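Putative cell adhesion protein (PDB 3LIU) probably serves as a fimbrial (pilus) subunit of the FimA/Mfa1 family, and so is likely to take part in bacterial cell adhesion. Local coordinates at residues L200-S212 with F233-L245. Residues are numbered along the deposited sequence; the frame is centred on the assembly and turned at random.
Sequences LKEVFIASAKGVS and FGYLDYKVGLLFL
A208 and K239 form the one hydrogen-bonded antiparallel pair of this contact, a worked example of a short strand docked on a long, broken one by a few backbone bonds and by aromatic packing at its flanks. K239 N gives its hydrogen to A208 O at 2.7 Å, and A208 N returns a bond to K239 O. G210 N to D237 O continues the pairing, while beyond the break at S207 a separate bond, 3.0 Å long, runs from G241 N to I205 O.

At one flank L242 CD1 lies over one face of the F204 ring, 3.9 Å from its centroid, a CH-pi contact. The F204 chi1 of 77°, CG between backbone N and carbonyl carbon, puts the ring against that methyl and turns its edge to V240 CG2 and G241 N. F204 CZ meets F244 CE1 at 3.8 Å, the ring planes inclined at 45°. Replacing F204 by an alanine would probably leave L242 and F244 without their shared apolar partner and open a gap beside A268 and I310. At the other flank V211 CG2 stands centrally over the F233 ring, while D237 OD2 lies in plane at that ring's edge.

K209 runs alongside Y238, its CG 3.7 Å from Y238 CE1, and Y238 OH bonds to E291 O. K239 passes G210 CA and donates from NZ to L236 O.

Main-chain bonds thus join strand 238-240 to strand 193-213, F233 before it and L242 and F244 after it pack on V211 and F204, and the ammonium of the buried residue K209 is probably balanced by the carboxylates of E291 and E224.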
loop_
_atom_site.group_PDB
_atom_site.type_symbol
_atom_site.label_atom_id
_atom_site.label_comp_id
_atom_site.label_asym_id
_atom_site.label_seq_id
_atom_site.Cartn_x
_atom_site.Cartn_y
_atom_site.Cartn_z
ATOM N N LEU A 200 -1.579 21.492 14.571
ATOM C CA LEU A 200 -1.643 20.806 13.305
ATOM C C LEU A 200 -2.773 21.335 12.404
ATOM O O LEU A 200 -3.896 21.408 12.843
ATOM C CB LEU A 200 -1.812 19.299 13.549
ATOM C CG LEU A 200 -1.842 18.446 12.286
ATOM C CD1 LEU A 200 -0.417 18.425 11.635
ATOM C CD2 LEU A 200 -2.348 17.043 12.638
ATOM N N LYS A 201 -2.462 21.669 11.150
ATOM C CA LYS A 201 -3.476 22.140 10.172
ATOM C C LYS A 201 -3.747 21.153 9.043
ATOM O O LYS A 201 -4.886 21.036 8.595
ATOM C CB LYS A 201 -3.053 23.463 9.551
ATOM C CG LYS A 201 -3.210 24.687 10.490
ATOM C CD LYS A 201 -2.948 25.996 9.699
ATOM C CE LYS A 201 -3.428 27.273 10.423
ATOM N NZ LYS A 201 -2.431 28.439 10.298
ATOM N N GLU A 202 -2.710 20.440 8.594
ATOM C CA GLU A 202 -2.836 19.550 7.427
ATOM C C GLU A 202 -1.800 18.417 7.490
ATOM O O GLU A 202 -0.693 18.584 8.014
ATOM C CB GLU A 202 -2.650 20.366 6.122
ATOM C CG GLU A 202 -2.836 19.583 4.801
ATOM C CD GLU A 202 -4.268 19.622 4.267
ATOM O OE1 GLU A 202 -5.121 20.266 4.902
ATOM O OE2 GLU A 202 -4.552 19.020 3.204
ATOM N N VAL A 203 -2.170 17.263 6.943
ATOM C CA VAL A 203 -1.256 16.169 6.723
ATOM C C VAL A 203 -1.384 15.728 5.272
ATOM O O VAL A 203 -2.501 15.665 4.731
ATOM C CB VAL A 203 -1.583 14.987 7.664
ATOM C CG1 VAL A 203 -0.539 13.887 7.524
ATOM C CG2 VAL A 203 -1.663 15.468 9.141
ATOM N N PHE A 204 -0.270 15.472 4.599
ATOM C CA PHE A 204 -0.353 14.926 3.240
ATOM C C PHE A 204 0.819 14.038 2.868
ATOM O O PHE A 204 1.851 14.025 3.552
ATOM C CB PHE A 204 -0.634 16.030 2.174
ATOM C CG PHE A 204 0.564 16.894 1.794
ATOM C CD1 PHE A 204 1.000 17.894 2.620
ATOM C CD2 PHE A 204 1.216 16.703 0.584
ATOM C CE1 PHE A 204 2.074 18.708 2.273
ATOM C CE2 PHE A 204 2.301 17.505 0.209
ATOM C CZ PHE A 204 2.718 18.528 1.050
ATOM N N ILE A 205 0.625 13.276 1.790
ATOM C CA ILE A 205 1.622 12.339 1.325
ATOM C C ILE A 205 2.160 12.784 -0.027
ATOM O O ILE A 205 1.380 13.268 -0.860
ATOM C CB ILE A 205 1.012 10.920 1.154
ATOM C CG1 ILE A 205 0.391 10.434 2.456
ATOM C CG2 ILE A 205 2.081 9.918 0.591
ATOM C CD1 ILE A 205 1.308 10.377 3.674
ATOM N N ALA A 206 3.470 12.643 -0.238
ATOM C CA ALA A 206 4.107 12.987 -1.541
ATOM C C ALA A 206 4.909 11.782 -2.022
ATOM O O ALA A 206 5.352 10.981 -1.217
ATOM C CB ALA A 206 5.020 14.232 -1.403
ATOM N N SER A 207 5.127 11.655 -3.327
ATOM C CA SER A 207 5.826 10.502 -3.881
ATOM C C SER A 207 5.280 9.145 -3.459
ATOM O O SER A 207 6.041 8.224 -3.188
ATOM C CB SER A 207 7.340 10.557 -3.598
ATOM O OG SER A 207 7.886 11.744 -4.150
ATOM N N ALA A 208 3.950 9.013 -3.478
ATOM C CA ALA A 208 3.274 7.718 -3.346
ATOM C C ALA A 208 3.338 7.063 -4.718
ATOM O O ALA A 208 2.897 7.671 -5.699
ATOM C CB ALA A 208 1.786 7.931 -2.922
ATOM N N LYS A 209 3.907 5.865 -4.818
ATOM C CA LYS A 209 3.825 5.144 -6.084
ATOM C C LYS A 209 2.357 4.835 -6.342
ATOM O O LYS A 209 1.656 4.288 -5.486
ATOM C CB LYS A 209 4.708 3.918 -6.105
ATOM C CG LYS A 209 6.164 4.280 -6.332
ATOM C CD LYS A 209 7.049 3.130 -6.669
ATOM C CE LYS A 209 8.477 3.614 -7.008
ATOM N NZ LYS A 209 9.428 2.521 -7.287
ATOM N N GLY A 210 1.875 5.254 -7.507
ATOM C CA GLY A 210 0.471 5.100 -7.817
ATOM C C GLY A 210 0.177 3.898 -8.657
ATOM O O GLY A 210 -0.968 3.689 -9.060
ATOM N N VAL A 211 1.219 3.107 -8.930
ATOM C CA VAL A 211 1.096 1.842 -9.666
ATOM C C VAL A 211 1.831 0.735 -8.910
ATOM O O VAL A 211 2.798 0.991 -8.176
ATOM C CB VAL A 211 1.668 1.893 -11.099
ATOM C CG1 VAL A 211 0.851 2.791 -12.035
ATOM C CG2 VAL A 211 3.170 2.326 -11.077
ATOM N N SER A 212 1.364 -0.495 -9.119
ATOM C CA SER A 212 1.897 -1.719 -8.469
ATOM C C SER A 212 1.582 -2.940 -9.326
ATOM O O SER A 212 0.617 -2.950 -10.100
ATOM C CB SER A 212 1.279 -1.917 -7.065
ATOM O OG SER A 212 1.650 -3.172 -6.449
ATOM N N PHE A 233 6.946 4.011 -16.426
ATOM C CA PHE A 233 6.477 4.761 -15.278
ATOM C C PHE A 233 7.413 5.900 -15.023
ATOM O O PHE A 233 8.639 5.754 -15.116
ATOM C CB PHE A 233 6.372 3.842 -14.066
ATOM C CG PHE A 233 5.436 2.701 -14.296
ATOM C CD1 PHE A 233 4.115 2.957 -14.700
ATOM C CD2 PHE A 233 5.854 1.386 -14.162
ATOM C CE1 PHE A 233 3.219 1.917 -14.909
ATOM C CE2 PHE A 233 4.973 0.345 -14.355
ATOM C CZ PHE A 233 3.644 0.605 -14.733
ATOM N N GLY A 234 6.820 7.049 -14.744
ATOM C CA GLY A 234 7.571 8.239 -14.442
ATOM C C GLY A 234 6.889 9.099 -13.433
ATOM O O GLY A 234 6.073 8.622 -12.638
ATOM N N TYR A 235 7.216 10.390 -13.458
ATOM C CA TYR A 235 6.755 11.287 -12.435
ATOM C C TYR A 235 5.210 11.342 -12.298
ATOM O O TYR A 235 4.689 11.475 -11.195
ATOM C CB TYR A 235 7.326 12.693 -12.623
ATOM C CG TYR A 235 8.814 12.851 -12.297
ATOM C CD1 TYR A 235 9.356 12.388 -11.085
ATOM C CD2 TYR A 235 9.662 13.495 -13.156
ATOM C CE1 TYR A 235 10.711 12.523 -10.797
ATOM C CE2 TYR A 235 11.034 13.645 -12.851
ATOM C CZ TYR A 235 11.535 13.156 -11.665
ATOM O OH TYR A 235 12.850 13.283 -11.344
ATOM N N LEU A 236 4.477 11.287 -13.397
ATOM C CA LEU A 236 3.010 11.383 -13.305
ATOM C C LEU A 236 2.417 10.148 -12.562
ATOM O O LEU A 236 1.269 10.187 -12.100
ATOM C CB LEU A 236 2.382 11.498 -14.691
ATOM C CG LEU A 236 2.654 12.803 -15.461
ATOM C CD1 LEU A 236 2.170 12.625 -16.875
ATOM C CD2 LEU A 236 2.003 14.003 -14.826
ATOM N N ASP A 237 3.221 9.085 -12.457
ATOM C CA ASP A 237 2.851 7.824 -11.779
ATOM C C ASP A 237 3.111 7.824 -10.294
ATOM O O ASP A 237 2.639 6.932 -9.601
ATOM C CB ASP A 237 3.576 6.654 -12.424
ATOM C CG ASP A 237 3.151 6.445 -13.876
ATOM O OD1 ASP A 237 1.977 6.073 -14.066
ATOM O OD2 ASP A 237 3.982 6.627 -14.785
ATOM N N TYR A 238 3.898 8.792 -9.822
ATOM C CA TYR A 238 3.906 9.194 -8.432
ATOM C C TYR A 238 2.657 10.040 -8.143
ATOM O O TYR A 238 2.267 10.868 -8.956
ATOM C CB TYR A 238 5.164 10.023 -8.077
ATOM C CG TYR A 238 6.451 9.241 -7.933
ATOM C CD1 TYR A 238 6.604 8.317 -6.906
ATOM C CD2 TYR A 238 7.545 9.467 -8.772
ATOM C CE1 TYR A 238 7.765 7.639 -6.733
ATOM C CE2 TYR A 238 8.720 8.773 -8.605
ATOM C CZ TYR A 238 8.813 7.849 -7.559
ATOM O OH TYR A 238 9.938 7.121 -7.339
ATOM N N LYS A 239 2.067 9.860 -6.957
ATOM C CA LYS A 239 0.884 10.580 -6.562
ATOM C C LYS A 239 1.133 11.425 -5.322
ATOM O O LYS A 239 1.922 11.081 -4.477
ATOM C CB LYS A 239 -0.297 9.616 -6.320
ATOM C CG LYS A 239 -0.568 8.595 -7.412
ATOM C CD LYS A 239 -0.803 9.205 -8.811
ATOM C CE LYS A 239 -0.848 8.144 -9.897
ATOM N NZ LYS A 239 -1.042 8.723 -11.268
ATOM N N VAL A 240 0.447 12.557 -5.242
ATOM C CA VAL A 240 0.719 13.556 -4.248
ATOM C C VAL A 240 -0.603 14.215 -3.855
ATOM O O VAL A 240 -1.488 14.450 -4.707
ATOM C CB VAL A 240 1.761 14.622 -4.717
ATOM C CG1 VAL A 240 1.234 15.510 -5.903
ATOM C CG2 VAL A 240 2.186 15.476 -3.557
ATOM N N GLY A 241 -0.725 14.547 -2.573
ATOM C CA GLY A 241 -2.006 15.022 -2.022
ATOM C C GLY A 241 -2.391 16.461 -2.343
ATOM O O GLY A 241 -3.591 16.814 -2.385
ATOM N N LEU A 242 -1.373 17.285 -2.568
ATOM C CA LEU A 242 -1.538 18.693 -2.892
ATOM C C LEU A 242 -0.576 19.121 -3.997
ATOM O O LEU A 242 0.512 18.540 -4.143
ATOM C CB LEU A 242 -1.237 19.547 -1.637
ATOM C CG LEU A 242 -2.166 19.331 -0.449
ATOM C CD1 LEU A 242 -1.520 19.882 0.849
ATOM C CD2 LEU A 242 -3.536 19.909 -0.752
ATOM N N LEU A 243 -0.975 20.152 -4.750
ATOM C CA LEU A 243 -0.123 20.798 -5.731
ATOM C C LEU A 243 0.246 22.212 -5.236
ATOM O O LEU A 243 -0.490 22.838 -4.496
ATOM C CB LEU A 243 -0.795 20.867 -7.096
ATOM C CG LEU A 243 -1.240 19.550 -7.723
ATOM C CD1 LEU A 243 -2.093 19.784 -9.040
ATOM C CD2 LEU A 243 -0.021 18.719 -7.999
ATOM N N PHE A 244 1.418 22.691 -5.628
ATOM C CA PHE A 244 1.886 24.000 -5.185
ATOM C C PHE A 244 2.191 24.867 -6.414
ATOM O O PHE A 244 2.145 24.390 -7.562
ATOM C CB PHE A 244 3.076 23.838 -4.215
ATOM C CG PHE A 244 2.702 23.132 -2.949
ATOM C CD1 PHE A 244 2.747 21.744 -2.866
ATOM C CD2 PHE A 244 2.207 23.849 -1.857
ATOM C CE1 PHE A 244 2.352 21.088 -1.684
ATOM C CE2 PHE A 244 1.809 23.190 -0.701
ATOM C CZ PHE A 244 1.896 21.811 -0.622
ATOM N N LEU A 245 2.394 26.160 -6.206
ATOM C CA LEU A 245 2.632 27.055 -7.366
ATOM C C LEU A 245 4.014 26.767 -7.980
ATOM O O LEU A 245 4.982 26.452 -7.268
ATOM C CB LEU A 245 2.494 28.543 -6.993
ATOM C CG LEU A 245 1.062 29.054 -6.957
ATOM C CD1 LEU A 245 1.098 30.473 -6.473
ATOM C CD2 LEU A 245 0.392 28.926 -8.332
#